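Local structure of Serine/threonine-protein kinase Tel1 (Chaetomium thermophilum, 6SKY) at residues V2625-S2630 with L2752-L2758; T2743-A2747 with V2816-C2821. The protein is a serine/threonine kinase of the ATM subfamily that probably senses DNA damage and activates checkpoint signalling by phosphorylating proteins at [ST]-Q sites. One frame throughout, in Å; residues are numbered along the deposited sequence.

Contact 1 (V2625-S2630 with L2752-L2758); sequences VFAAVS and LGHVLGL
Phe2626 lays one ring face against Leu2756. Leu2756 CD1 sits 3.9 Å from the centroid of the Phe2626 ring and 14° off its normal, a CH-pi contact. Phe2626 is m (chi1 -87°, chi2 84°), so the ring reaches across from all-helical 2625-2630. Phe2626 CZ lies 3.9 Å from Leu2758 CD2, and Gly2753 CA lies near the ring plane, 4.4 Å from Phe2626 CE2. The CA atoms of Phe2626 and Leu2752 are 8.0 Å apart. Leu2752 CD2 packs 3.8 Å from Phe2626 CD2 and 3.7 Å from Val2629 CG1. Val2625 CG1 meets Leu2756 CD1 at 4.1 Å. Ser2630 OG hydrogen-bonds to Phe2626 O (3.0 Å). No hydrogen bond joins the segments. Helix 2732-2755 ends in a Schellman motif: Leu2758 N hydrogen-bonds to Gly2753 O (2.7 Å) and Gly2757 N to His2754 O (3.2 Å). Gly2757 is the C-prime residue, at phi/psi 67/21. The turn swings Leu2758 back to the ring, its side chain about 8 Å from that of the magnesium ligand Asp2779. It leads to kinase pocket residues His2762 and His2764 and magnesium ligand Asn2765, so helix 2616-2632 packs just before that segment. Leu2828 of helix 2816-2828 touches Val2629, and Leu2842 of helix 2832-2843 touches Val2625.

Contact 2 (T2743-A2747 with V2816-C2821); sequences TRTTA and VFRRCC
This is a buried helix-helix packing contact inside the kinase domain, away from the nucleotide and magnesium sites. It joins the middle of helix 2732-2755 to the first turns of helix 2816-2828. Both segments are regular alpha helix. Their N-to-C directions differ by 41° (signed crossing angle -41°), and the axes approach to 8.7 Å. The helices come close at the small residues Ala2747 and Cys2821, whose CA atoms are 5.2 Å apart. Ala2747 CB points into the other helix, 3.7 Å from Cys2820 CB, 3.8 Å from Phe2817 CD1 and 4.0 Å from Cys2821 SG. Phe2817 is t (chi1 178°, chi2 74°), which brings its ring alongside helix 2732-2755. Phe2817 CE1 lies 3.7 Å from Ala2747 CA and 4.3 Å from Thr2746 CG2. One turn before Ala2747, Thr2743 is m. Thr2743 CG2 lies 3.9 Å from Val2816 CG1 and 3.8 Å from Phe2817 CB. The Thr2743 hydroxyl OG1 hydrogen-bonds to Arg2739 O in its own helix, and Thr2746 OG1 likewise hydrogen-bonds to Tyr2742 O. The aliphatic part of Arg2744 closes another flank: its CG lies 3.8 Å from Cys2820 SG and 4.2 Å from Val2816 CG1. No hydrogen bond crosses between the segments, so the interface rests on close apolar packing. Helix 2916-2927 lies against helix 2816-2828, where Ile2924 touches Phe2817 and Val2920 touches Cys2821. Arg2819 forms a salt bridge to Asp1928 and a cation-pi contact with Tyr1931. Both partners belong to the FAT region, so Arg2819 reaches from the kinase helix to that region.

After the helical N-terminal part and strands up to 2604-2611, the chain reaches 2625-2630 on helix 2616-2632. It then forms strands 2651-2655, 2658-2662 and 2667-2669 and several helices before entering helix 2732-2755. That helix serves both contacts. Segment 2743-2747 lies in its middle, and 2752-2758 takes in its C-terminal end, where contact 1 closes a loop of 121 residues. The chain next makes strands 2766-2769 and 2775-2777 and returns at 2816-2821, closing the 68-residue loop of contact 2. The segments alternate, so the two loops cross. The contact centres are about 15 Å apart, and the nearest atoms, about 5 Å apart, do not touch. Together the contacts tie helices 2616-2632 and 2816-2828 to helix 2732-2755.

Contact 1 (V2625-S2630 with L2752-L2758)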
loop_
_atom_site.group_PDB
_atom_site.type_symbol
_atom_site.label_atom_id
_atom_site.label_comp_id
_atom_site.label_asym_id
_atom_site.label_seq_id
_atom_site.Cartn_x
_atom_site.Cartn_y
_atom_site.Cartn_z
ATOM N N VAL A 2625 -15.047 -28.563 9.990
ATOM C CA VAL A 2625 -14.910 -27.294 9.274
ATOM C C VAL A 2625 -13.952 -26.361 10.005
ATOM O O VAL A 2625 -13.081 -25.725 9.394
ATOM C CB VAL A 2625 -16.290 -26.649 9.081
ATOM C CG1 VAL A 2625 -16.152 -25.182 8.797
ATOM C CG2 VAL A 2625 -17.023 -27.330 7.963
ATOM N N PHE A 2626 -14.104 -26.259 11.326
ATOM C CA PHE A 2626 -13.226 -25.405 12.113
ATOM C C PHE A 2626 -11.786 -25.889 12.064
ATOM O O PHE A 2626 -10.856 -25.078 11.991
ATOM C CB PHE A 2626 -13.721 -25.337 13.550
ATOM C CG PHE A 2626 -14.740 -24.267 13.788
ATOM C CD1 PHE A 2626 -16.071 -24.487 13.520
ATOM C CD2 PHE A 2626 -14.364 -23.041 14.289
ATOM C CE1 PHE A 2626 -17.003 -23.511 13.742
ATOM C CE2 PHE A 2626 -15.296 -22.061 14.511
ATOM C CZ PHE A 2626 -16.616 -22.296 14.234
ATOM N N ALA A 2627 -11.573 -27.203 12.095
ATOM C CA ALA A 2627 -10.213 -27.713 11.992
ATOM C C ALA A 2627 -9.597 -27.391 10.636
ATOM O O ALA A 2627 -8.407 -27.071 10.548
ATOM C CB ALA A 2627 -10.202 -29.213 12.247
ATOM N N ALA A 2628 -10.392 -27.444 9.567
ATOM C CA ALA A 2628 -9.857 -27.124 8.246
ATOM C C ALA A 2628 -9.467 -25.654 8.132
ATOM O O ALA A 2628 -8.405 -25.323 7.586
ATOM C CB ALA A 2628 -10.870 -27.497 7.173
ATOM N N VAL A 2629 -10.298 -24.751 8.648
ATOM C CA VAL A 2629 -9.939 -23.335 8.585
ATOM C C VAL A 2629 -8.716 -23.039 9.456
ATOM O O VAL A 2629 -7.824 -22.266 9.070
ATOM C CB VAL A 2629 -11.145 -22.465 8.968
ATOM C CG1 VAL A 2629 -10.791 -21.015 8.868
ATOM C CG2 VAL A 2629 -12.306 -22.765 8.069
ATOM N N SER A 2630 -8.634 -23.653 10.633
ATOM C CA SER A 2630 -7.444 -23.456 11.449
ATOM C C SER A 2630 -6.198 -24.003 10.773
ATOM O O SER A 2630 -5.103 -23.478 10.985
ATOM C CB SER A 2630 -7.634 -24.096 12.813
ATOM O OG SER A 2630 -8.775 -23.554 13.431
ATOM N N LEU A 2752 -12.409 -16.472 14.365
ATOM C CA LEU A 2752 -12.891 -17.589 13.564
ATOM C C LEU A 2752 -14.370 -17.846 13.789
ATOM O O LEU A 2752 -15.079 -18.229 12.859
ATOM C CB LEU A 2752 -12.077 -18.830 13.886
ATOM C CG LEU A 2752 -11.435 -19.522 12.702
ATOM C CD1 LEU A 2752 -10.172 -20.191 13.143
ATOM C CD2 LEU A 2752 -12.399 -20.528 12.166
ATOM N N GLY A 2753 -14.860 -17.649 15.011
ATOM C CA GLY A 2753 -16.267 -17.821 15.274
ATOM C C GLY A 2753 -17.126 -16.653 14.876
ATOM O O GLY A 2753 -18.334 -16.821 14.721
ATOM N N HIS A 2754 -16.550 -15.464 14.733
ATOM C CA HIS A 2754 -17.278 -14.392 14.071
ATOM C C HIS A 2754 -17.460 -14.699 12.591
ATOM O O HIS A 2754 -18.562 -14.574 12.054
ATOM C CB HIS A 2754 -16.553 -13.065 14.259
ATOM C CG HIS A 2754 -16.975 -12.006 13.291
ATOM N ND1 HIS A 2754 -18.235 -11.453 13.300
ATOM C CD2 HIS A 2754 -16.308 -11.409 12.278
ATOM C CE1 HIS A 2754 -18.324 -10.558 12.335
ATOM N NE2 HIS A 2754 -17.168 -10.514 11.699
ATOM N N VAL A 2755 -16.389 -15.115 11.916
ATOM C CA VAL A 2755 -16.469 -15.349 10.477
ATOM C C VAL A 2755 -17.456 -16.457 10.139
ATOM O O VAL A 2755 -18.098 -16.419 9.086
ATOM C CB VAL A 2755 -15.066 -15.642 9.920
ATOM C CG1 VAL A 2755 -15.144 -16.319 8.585
ATOM C CG2 VAL A 2755 -14.290 -14.365 9.794
ATOM N N LEU A 2756 -17.621 -17.446 11.014
ATOM C CA LEU A 2756 -18.520 -18.562 10.755
ATOM C C LEU A 2756 -19.793 -18.509 11.580
ATOM O O LEU A 2756 -20.494 -19.513 11.670
ATOM C CB LEU A 2756 -17.813 -19.892 11.000
ATOM C CG LEU A 2756 -16.597 -20.199 10.135
ATOM C CD1 LEU A 2756 -15.994 -21.513 10.532
ATOM C CD2 LEU A 2756 -16.967 -20.220 8.680
ATOM N N GLY A 2757 -20.110 -17.376 12.186
ATOM C CA GLY A 2757 -21.377 -17.227 12.863
ATOM C C GLY A 2757 -21.561 -18.072 14.094
ATOM O O GLY A 2757 -22.694 -18.285 14.516
ATOM N N LEU A 2758 -20.477 -18.539 14.699
ATOM C CA LEU A 2758 -20.565 -19.476 15.809
ATOM C C LEU A 2758 -21.320 -18.876 16.985
ATOM O O LEU A 2758 -21.013 -17.776 17.441
ATOM C CB LEU A 2758 -19.164 -19.888 16.233
ATOM C CG LEU A 2758 -19.011 -20.811 17.431
ATOM C CD1 LEU A 2758 -19.625 -22.147 17.127
ATOM C CD2 LEU A 2758 -17.555 -20.959 17.778
#

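Contact 2 (T2743-A2747 with V2816-C2821)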
loop_
_atom_site.group_PDB
_atom_site.type_symbol
_atom_site.label_atom_id
_atom_site.label_comp_id
_atom_site.label_asym_id
_atom_site.label_seq_id
_atom_site.Cartn_x
_atom_site.Cartn_y
_atom_site.Cartn_z
ATOM N N THR A 2743 -4.731 -15.625 25.994
ATOM C CA THR A 2743 -5.138 -14.487 25.177
ATOM C C THR A 2743 -5.101 -14.817 23.690
ATOM O O THR A 2743 -6.008 -14.441 22.941
ATOM C CB THR A 2743 -4.253 -13.285 25.473
ATOM O OG1 THR A 2743 -4.130 -13.119 26.883
ATOM C CG2 THR A 2743 -4.859 -12.052 24.917
ATOM N N ARG A 2744 -4.080 -15.542 23.245
ATOM C CA ARG A 2744 -3.966 -15.858 21.828
ATOM C C ARG A 2744 -5.041 -16.825 21.364
ATOM O O ARG A 2744 -5.618 -16.641 20.288
ATOM C CB ARG A 2744 -2.597 -16.439 21.534
ATOM C CG ARG A 2744 -1.513 -15.435 21.416
ATOM C CD ARG A 2744 -0.216 -16.142 21.282
ATOM N NE ARG A 2744 0.894 -15.223 21.119
ATOM C CZ ARG A 2744 2.156 -15.610 21.053
ATOM N NH1 ARG A 2744 3.116 -14.723 20.896
ATOM N NH2 ARG A 2744 2.455 -16.891 21.145
ATOM N N THR A 2745 -5.303 -17.885 22.125
ATOM C CA THR A 2745 -6.343 -18.815 21.704
ATOM C C THR A 2745 -7.720 -18.179 21.762
ATOM O O THR A 2745 -8.563 -18.468 20.906
ATOM C CB THR A 2745 -6.295 -20.079 22.544
ATOM O OG1 THR A 2745 -6.241 -19.731 23.921
ATOM C CG2 THR A 2745 -5.076 -20.859 22.213
ATOM N N THR A 2746 -7.958 -17.282 22.718
ATOM C CA THR A 2746 -9.223 -16.559 22.744
ATOM C C THR A 2746 -9.376 -15.662 21.527
ATOM O O THR A 2746 -10.451 -15.597 20.935
ATOM C CB THR A 2746 -9.324 -15.753 24.028
ATOM O OG1 THR A 2746 -9.111 -16.625 25.133
ATOM C CG2 THR A 2746 -10.672 -15.144 24.167
ATOM N N ALA A 2747 -8.308 -14.977 21.125
ATOM C CA ALA A 2747 -8.378 -14.122 19.947
ATOM C C ALA A 2747 -8.664 -14.928 18.688
ATOM O O ALA A 2747 -9.503 -14.543 17.862
ATOM C CB ALA A 2747 -7.079 -13.345 19.796
ATOM N N VAL A 2816 -2.010 -7.809 23.152
ATOM C CA VAL A 2816 -1.956 -9.128 22.538
ATOM C C VAL A 2816 -3.287 -9.484 21.894
ATOM O O VAL A 2816 -3.326 -10.019 20.784
ATOM C CB VAL A 2816 -1.525 -10.174 23.577
ATOM C CG1 VAL A 2816 -1.501 -11.548 22.973
ATOM C CG2 VAL A 2816 -0.178 -9.832 24.119
ATOM N N PHE A 2817 -4.398 -9.185 22.561
ATOM C CA PHE A 2817 -5.692 -9.620 22.052
ATOM C C PHE A 2817 -6.044 -8.911 20.757
ATOM O O PHE A 2817 -6.442 -9.549 19.781
ATOM C CB PHE A 2817 -6.782 -9.392 23.093
ATOM C CG PHE A 2817 -8.145 -9.779 22.624
ATOM C CD1 PHE A 2817 -8.499 -11.099 22.509
ATOM C CD2 PHE A 2817 -9.070 -8.822 22.287
ATOM C CE1 PHE A 2817 -9.736 -11.452 22.074
ATOM C CE2 PHE A 2817 -10.306 -9.179 21.851
ATOM C CZ PHE A 2817 -10.638 -10.495 21.744
ATOM N N ARG A 2818 -5.907 -7.591 20.724
ATOM C CA ARG A 2818 -6.303 -6.840 19.542
ATOM C C ARG A 2818 -5.373 -7.110 18.368
ATOM O O ARG A 2818 -5.828 -7.249 17.229
ATOM C CB ARG A 2818 -6.340 -5.362 19.881
ATOM C CG ARG A 2818 -7.189 -4.556 18.971
ATOM C CD ARG A 2818 -7.255 -3.133 19.431
ATOM N NE ARG A 2818 -8.032 -2.994 20.651
ATOM C CZ ARG A 2818 -9.302 -2.621 20.683
ATOM N NH1 ARG A 2818 -9.930 -2.520 21.837
ATOM N NH2 ARG A 2818 -9.937 -2.348 19.561
ATOM N N ARG A 2819 -4.073 -7.223 18.626
ATOM C CA ARG A 2819 -3.137 -7.536 17.557
ATOM C C ARG A 2819 -3.366 -8.934 17.012
ATOM O O ARG A 2819 -3.254 -9.156 15.807
ATOM C CB ARG A 2819 -1.703 -7.391 18.046
ATOM C CG ARG A 2819 -1.320 -5.997 18.437
ATOM C CD ARG A 2819 -0.366 -5.396 17.468
ATOM N NE ARG A 2819 0.886 -6.127 17.410
ATOM C CZ ARG A 2819 1.814 -5.920 16.489
ATOM N NH1 ARG A 2819 2.930 -6.628 16.496
ATOM N NH2 ARG A 2819 1.619 -5.009 15.556
ATOM N N CYS A 2820 -3.694 -9.892 17.874
ATOM C CA CYS A 2820 -3.915 -11.244 17.386
ATOM C C CYS A 2820 -5.246 -11.378 16.671
ATOM O O CYS A 2820 -5.348 -12.146 15.714
ATOM C CB CYS A 2820 -3.816 -12.238 18.536
ATOM S SG CYS A 2820 -2.139 -12.504 19.093
ATOM N N CYS A 2821 -6.263 -10.631 17.098
ATOM C CA CYS A 2821 -7.493 -10.536 16.324
ATOM C C CYS A 2821 -7.223 -9.992 14.932
ATOM O O CYS A 2821 -7.747 -10.513 13.944
ATOM C CB CYS A 2821 -8.499 -9.648 17.048
ATOM S SG CYS A 2821 -9.383 -10.405 18.382
#